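Local coordinates for protein N-acetylglucosamine 2-epimerase (Xylella fastidiosa, PDB 3GT5) that probably acts as a sugar isomerase or epimerase of the N-acylglucosamine 2-epimerase family, at residues A[346-358]-A[368-380]. Residues are numbered along the deposited sequence; the frame is centred on the assembly and turned at random. Where two conformers were deposited one is given.
Sequences MVDHRYGAWYRLL and EKSPAGKTDYHTM
Asp348 meets Lys369 where the loop after helix 329-346 packs against the segment leading into helix 377-387, two neighbouring pieces of the (α/α)6 barrel characteristic of this epimerase family. The Asp348 carboxylate divides its work: OD1 accepts from the N-H of Arg350, closing an Asx turn, and from that of Tyr351, extending it to an Asx motif, both arriving from one face of its plane, while OD2 forms a salt bridge with Lys369 NZ at 2.6 Å, on its anti side but tilted out of the carboxylate plane. The same ammonium donates to Gly352 O, 2.8 Å from Lys369 NZ, and to Asp39 O; a bend at chi3 (-85°) turns the otherwise extended lysine chain toward these acceptors. Ala353 CB lies 3.7 Å from Asp376 OD2.

Trp354 is held at its backbone and over its ring. Its N-H reaches Asp376 OD1 (3.2 Å from Trp354 N, 155° at the hydrogen) on the syn side, again tilted out of plane, whereas Thr379 OG1 uses that oxygen's anti lone pair. Thr379 CG2 sits 3.5 Å from the centroid of the indole five-membered ring, 11° off the normal, a CH-pi contact; Val347 CG2 lies over the opposite face, toward its rim, and NE1 bonds to His14. Trp354 O takes a bond from Lys374 NZ, which also donates to Lys369 O, Ser370 OG and Asp376 OD2, the last a salt bridge and the one carboxylate among four acceptors around three N-H groups. Asp376 OD2 is also hydrogen-bonded to Tyr22 OH.

Beyond Tyr355, CB and CG of Arg356 pass Lys374 CD, and its CD meets Pro371 CG and CD, arginine and proline crossing at about a right angle. Two waters join Arg356 to Glu368 O: one links its backbone N, and the other stands in the guanidinium plane, 2.9 Å from Arg356 NE.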
loop_
_atom_site.group_PDB
_atom_site.type_symbol
_atom_site.label_atom_id
_atom_site.label_comp_id
_atom_site.label_asym_id
_atom_site.label_seq_id
_atom_site.Cartn_x
_atom_site.Cartn_y
_atom_site.Cartn_z
ATOM N N MET A 346 17.918 -1.100 5.830
ATOM C CA MET A 346 17.028 -1.215 4.687
ATOM C C MET A 346 17.182 -0.132 3.613
ATOM O O MET A 346 16.867 -0.365 2.457
ATOM C CB MET A 346 15.564 -1.233 5.170
ATOM C CG MET A 346 15.271 -2.378 6.144
ATOM S SD MET A 346 13.764 -3.388 5.773
ATOM C CE MET A 346 14.292 -3.866 4.184
ATOM N N VAL A 347 17.633 1.058 3.991
ATOM C CA VAL A 347 17.786 2.131 3.023
ATOM C C VAL A 347 19.156 2.018 2.348
ATOM O O VAL A 347 20.174 1.891 3.021
ATOM C CB VAL A 347 17.687 3.509 3.724
ATOM C CG1 VAL A 347 17.970 4.650 2.699
ATOM C CG2 VAL A 347 16.329 3.700 4.402
ATOM N N ASP A 348 19.162 2.075 1.027
ATOM C CA ASP A 348 20.396 1.938 0.224
ATOM C C ASP A 348 21.023 3.335 0.161
ATOM O O ASP A 348 20.538 4.198 -0.557
ATOM C CB ASP A 348 20.070 1.418 -1.164
ATOM C CG ASP A 348 21.321 1.244 -2.062
ATOM O OD1 ASP A 348 22.403 1.829 -1.731
ATOM O OD2 ASP A 348 21.240 0.507 -3.071
ATOM N N HIS A 349 22.081 3.542 0.928
ATOM C CA HIS A 349 22.744 4.857 0.977
ATOM C C HIS A 349 23.663 5.142 -0.223
ATOM O O HIS A 349 24.101 6.276 -0.381
ATOM C CB HIS A 349 23.491 5.022 2.281
ATOM C CG HIS A 349 22.587 4.904 3.471
ATOM N ND1 HIS A 349 21.591 5.820 3.722
ATOM C CD2 HIS A 349 22.439 3.925 4.389
ATOM C CE1 HIS A 349 20.905 5.440 4.782
ATOM N NE2 HIS A 349 21.425 4.314 5.234
ATOM N N ARG A 350 23.951 4.132 -1.035
ATOM C CA ARG A 350 24.755 4.316 -2.237
ATOM C C ARG A 350 23.917 4.767 -3.429
ATOM O O ARG A 350 24.297 5.687 -4.121
ATOM C CB ARG A 350 25.527 3.046 -2.596
ATOM C CG ARG A 350 26.413 3.209 -3.852
ATOM C CD ARG A 350 27.368 2.038 -4.031
ATOM N NE ARG A 350 28.683 2.481 -4.488
ATOM C CZ ARG A 350 29.682 1.653 -4.783
ATOM N NH1 ARG A 350 29.506 0.337 -4.687
ATOM N NH2 ARG A 350 30.850 2.133 -5.185
ATOM N N TYR A 351 22.757 4.135 -3.639
ATOM C CA TYR A 351 21.933 4.373 -4.800
ATOM C C TYR A 351 20.562 4.956 -4.506
ATOM O O TYR A 351 19.923 5.499 -5.419
ATOM C CB TYR A 351 21.758 3.083 -5.609
ATOM C CG TYR A 351 23.041 2.520 -6.175
ATOM C CD1 TYR A 351 23.781 3.229 -7.132
ATOM C CD2 TYR A 351 23.515 1.264 -5.769
ATOM C CE1 TYR A 351 24.942 2.693 -7.675
ATOM C CE2 TYR A 351 24.696 0.712 -6.332
ATOM C CZ TYR A 351 25.401 1.445 -7.263
ATOM O OH TYR A 351 26.578 0.944 -7.828
ATOM N N GLY A 352 20.105 4.828 -3.256
ATOM C CA GLY A 352 18.797 5.350 -2.849
ATOM C C GLY A 352 17.710 4.291 -2.997
ATOM O O GLY A 352 17.905 3.248 -3.664
ATOM N N ALA A 353 16.569 4.581 -2.341
ATOM C CA ALA A 353 15.392 3.717 -2.291
ATOM C C ALA A 353 15.732 2.613 -1.293
ATOM O O ALA A 353 16.848 2.564 -0.783
ATOM C CB ALA A 353 15.019 3.192 -3.671
ATOM N N TRP A 354 14.759 1.777 -0.944
ATOM C CA TRP A 354 14.959 0.741 0.052
ATOM C C TRP A 354 15.141 -0.617 -0.607
ATOM O O TRP A 354 14.630 -0.880 -1.712
ATOM C CB TRP A 354 13.715 0.631 0.967
ATOM C CG TRP A 354 13.407 1.784 1.914
ATOM C CD1 TRP A 354 13.489 3.139 1.662
ATOM C CD2 TRP A 354 12.842 1.672 3.229
ATOM N NE1 TRP A 354 13.053 3.845 2.736
ATOM C CE2 TRP A 354 12.636 2.980 3.712
ATOM C CE3 TRP A 354 12.471 0.599 4.030
ATOM C CZ2 TRP A 354 12.124 3.227 4.970
ATOM C CZ3 TRP A 354 11.955 0.849 5.270
ATOM C CH2 TRP A 354 11.786 2.140 5.740
ATOM N N TYR A 355 15.891 -1.501 0.059
ATOM C CA TYR A 355 15.902 -2.906 -0.342
ATOM C C TYR A 355 14.524 -3.472 -0.097
ATOM O O TYR A 355 13.843 -2.992 0.795
ATOM C CB TYR A 355 16.930 -3.709 0.420
ATOM C CG TYR A 355 18.325 -3.127 0.310
ATOM C CD1 TYR A 355 18.909 -2.931 -0.920
ATOM C CD2 TYR A 355 19.037 -2.773 1.454
ATOM C CE1 TYR A 355 20.216 -2.385 -1.022
ATOM C CE2 TYR A 355 20.321 -2.230 1.381
ATOM C CZ TYR A 355 20.899 -2.045 0.112
ATOM O OH TYR A 355 22.160 -1.510 0.018
ATOM N N ARG A 356 14.101 -4.461 -0.892
ATOM C CA ARG A 356 12.779 -5.063 -0.667
ATOM C C ARG A 356 12.711 -5.884 0.644
ATOM O O ARG A 356 11.779 -5.744 1.428
ATOM C CB ARG A 356 12.306 -5.872 -1.860
ATOM C CG ARG A 356 10.884 -6.433 -1.736
ATOM C CD ARG A 356 10.412 -7.149 -2.988
ATOM N NE ARG A 356 10.976 -8.506 -3.063
ATOM C CZ ARG A 356 10.416 -9.607 -2.565
ATOM N NH1 ARG A 356 11.045 -10.772 -2.701
ATOM N NH2 ARG A 356 9.233 -9.574 -1.953
ATOM N N LEU A 357 13.701 -6.736 0.894
ATOM C CA LEU A 357 13.694 -7.533 2.084
ATOM C C LEU A 357 15.090 -7.997 2.465
ATOM O O LEU A 357 16.007 -7.956 1.653
ATOM C CB LEU A 357 12.762 -8.738 1.900
ATOM C CG LEU A 357 13.296 -9.920 1.094
ATOM C CD1 LEU A 357 12.325 -11.130 1.240
ATOM C CD2 LEU A 357 13.470 -9.523 -0.343
ATOM N N LEU A 358 15.233 -8.374 3.725
ATOM C CA LEU A 358 16.456 -8.963 4.238
ATOM C C LEU A 358 16.016 -10.233 4.948
ATOM O O LEU A 358 14.837 -10.368 5.369
ATOM C CB LEU A 358 17.139 -8.018 5.199
ATOM C CG LEU A 358 17.476 -6.603 4.669
ATOM C CD1 LEU A 358 17.903 -5.743 5.871
ATOM C CD2 LEU A 358 18.568 -6.707 3.579
ATOM N N GLU A 368 17.837 -7.633 -6.508
ATOM C CA GLU A 368 16.534 -7.249 -7.073
ATOM C C GLU A 368 15.790 -6.293 -6.146
ATOM O O GLU A 368 14.905 -6.680 -5.406
ATOM C CB GLU A 368 15.721 -8.500 -7.385
ATOM C CG GLU A 368 16.397 -9.318 -8.466
ATOM C CD GLU A 368 15.649 -10.597 -8.870
ATOM O OE1 GLU A 368 14.597 -10.947 -8.310
ATOM O OE2 GLU A 368 16.151 -11.294 -9.774
ATOM N N LYS A 369 16.199 -5.025 -6.183
ATOM C CA LYS A 369 15.688 -3.999 -5.305
ATOM C C LYS A 369 14.196 -3.789 -5.448
ATOM O O LYS A 369 13.489 -3.718 -4.459
ATOM C CB LYS A 369 16.378 -2.665 -5.572
ATOM C CG LYS A 369 15.856 -1.487 -4.756
ATOM C CD LYS A 369 16.771 -0.297 -4.881
ATOM C CE LYS A 369 17.945 -0.294 -3.927
ATOM N NZ LYS A 369 18.971 0.705 -4.358
ATOM N N SER A 370 13.750 -3.659 -6.680
ATOM C CA SER A 370 12.351 -3.334 -6.939
ATOM C C SER A 370 11.849 -4.180 -8.091
ATOM O O SER A 370 11.839 -3.749 -9.233
ATOM C CB SER A 370 12.156 -1.870 -7.282
ATOM O OG SER A 370 12.522 -1.039 -6.236
ATOM N N PRO A 371 11.363 -5.380 -7.778
ATOM C CA PRO A 371 10.613 -6.137 -8.773
ATOM C C PRO A 371 9.207 -5.543 -8.950
ATOM O O PRO A 371 8.810 -4.630 -8.225
ATOM C CB PRO A 371 10.568 -7.554 -8.188
ATOM C CG PRO A 371 11.022 -7.437 -6.745
ATOM C CD PRO A 371 11.375 -6.028 -6.454
ATOM N N ALA A 372 8.461 -6.095 -9.885
ATOM C CA ALA A 372 7.083 -5.682 -10.164
ATOM C C ALA A 372 6.295 -5.669 -8.881
ATOM O O ALA A 372 6.389 -6.592 -8.064
ATOM C CB ALA A 372 6.446 -6.627 -11.159
ATOM N N GLY A 373 5.539 -4.580 -8.686
ATOM C CA GLY A 373 4.802 -4.352 -7.444
ATOM C C GLY A 373 5.481 -3.316 -6.539
ATOM O O GLY A 373 4.803 -2.581 -5.800
ATOM N N LYS A 374 6.808 -3.229 -6.571
ATOM C CA LYS A 374 7.519 -2.281 -5.671
ATOM C C LYS A 374 7.960 -1.045 -6.413
ATOM O O LYS A 374 8.685 -1.144 -7.396
ATOM C CB LYS A 374 8.731 -2.940 -5.017
ATOM C CG LYS A 374 9.636 -1.996 -4.272
ATOM C CD LYS A 374 10.551 -2.741 -3.276
ATOM C CE LYS A 374 11.455 -1.858 -2.477
ATOM N NZ LYS A 374 12.383 -1.020 -3.304
ATOM N N THR A 375 7.518 0.112 -5.937
ATOM C CA THR A 375 7.916 1.383 -6.488
ATOM C C THR A 375 8.376 2.299 -5.394
ATOM O O THR A 375 8.629 3.469 -5.646
ATOM C CB THR A 375 6.778 2.077 -7.292
ATOM O OG1 THR A 375 5.816 2.588 -6.366
ATOM C CG2 THR A 375 6.158 1.108 -8.241
ATOM N N ASP A 376 8.534 1.780 -4.176
ATOM C CA ASP A 376 8.696 2.611 -2.969
ATOM C C ASP A 376 7.525 3.592 -2.707
ATOM O O ASP A 376 7.668 4.606 -2.015
ATOM C CB ASP A 376 10.076 3.319 -2.976
ATOM C CG ASP A 376 11.207 2.356 -2.616
ATOM O OD1 ASP A 376 11.619 2.341 -1.437
ATOM O OD2 ASP A 376 11.636 1.603 -3.494
ATOM N N TYR A 377 6.371 3.286 -3.282
ATOM C CA TYR A 377 5.091 3.858 -2.851
ATOM C C TYR A 377 4.922 3.712 -1.340
ATOM O O TYR A 377 4.533 4.666 -0.667
ATOM C CB TYR A 377 3.903 3.243 -3.672
ATOM C CG TYR A 377 2.677 2.871 -2.826
ATOM C CD1 TYR A 377 1.627 3.773 -2.612
ATOM C CD2 TYR A 377 2.593 1.643 -2.259
ATOM C CE1 TYR A 377 0.495 3.406 -1.854
ATOM C CE2 TYR A 377 1.510 1.256 -1.510
ATOM C CZ TYR A 377 0.476 2.126 -1.288
ATOM O OH TYR A 377 -0.555 1.649 -0.511
ATOM N N HIS A 378 5.275 2.561 -0.755
ATOM C CA HIS A 378 5.103 2.404 0.670
ATOM C C HIS A 378 6.061 3.287 1.470
ATOM O O HIS A 378 5.658 3.806 2.526
ATOM C CB HIS A 378 5.359 0.971 1.156
ATOM C CG HIS A 378 4.266 0.007 0.880
ATOM N ND1 HIS A 378 3.114 -0.046 1.630
ATOM C CD2 HIS A 378 4.172 -0.990 -0.032
ATOM C CE1 HIS A 378 2.362 -1.047 1.203
ATOM N NE2 HIS A 378 2.976 -1.630 0.190
ATOM N N THR A 379 7.319 3.444 1.019
ATOM C CA THR A 379 8.282 4.168 1.835
ATOM C C THR A 379 8.131 5.689 1.687
ATOM O O THR A 379 8.096 6.432 2.669
ATOM C CB THR A 379 9.706 3.691 1.527
ATOM O OG1 THR A 379 10.019 3.981 0.155
ATOM C CG2 THR A 379 9.759 2.209 1.750
ATOM N N MET A 380 8.055 6.151 0.455
ATOM C CA MET A 380 7.743 7.562 0.195
ATOM C C MET A 380 6.369 7.953 0.706
ATOM O O MET A 380 6.212 9.026 1.300
ATOM C CB MET A 380 7.862 7.894 -1.293
ATOM C CG MET A 380 9.329 7.947 -1.850
ATOM S SD MET A 380 9.520 8.514 -3.601
ATOM C CE MET A 380 8.825 7.041 -4.431
HETATM O O HOH W 1 15.737 -6.176 -2.506
HETATM O O HOH W 2 13.527 -8.741 -4.401
#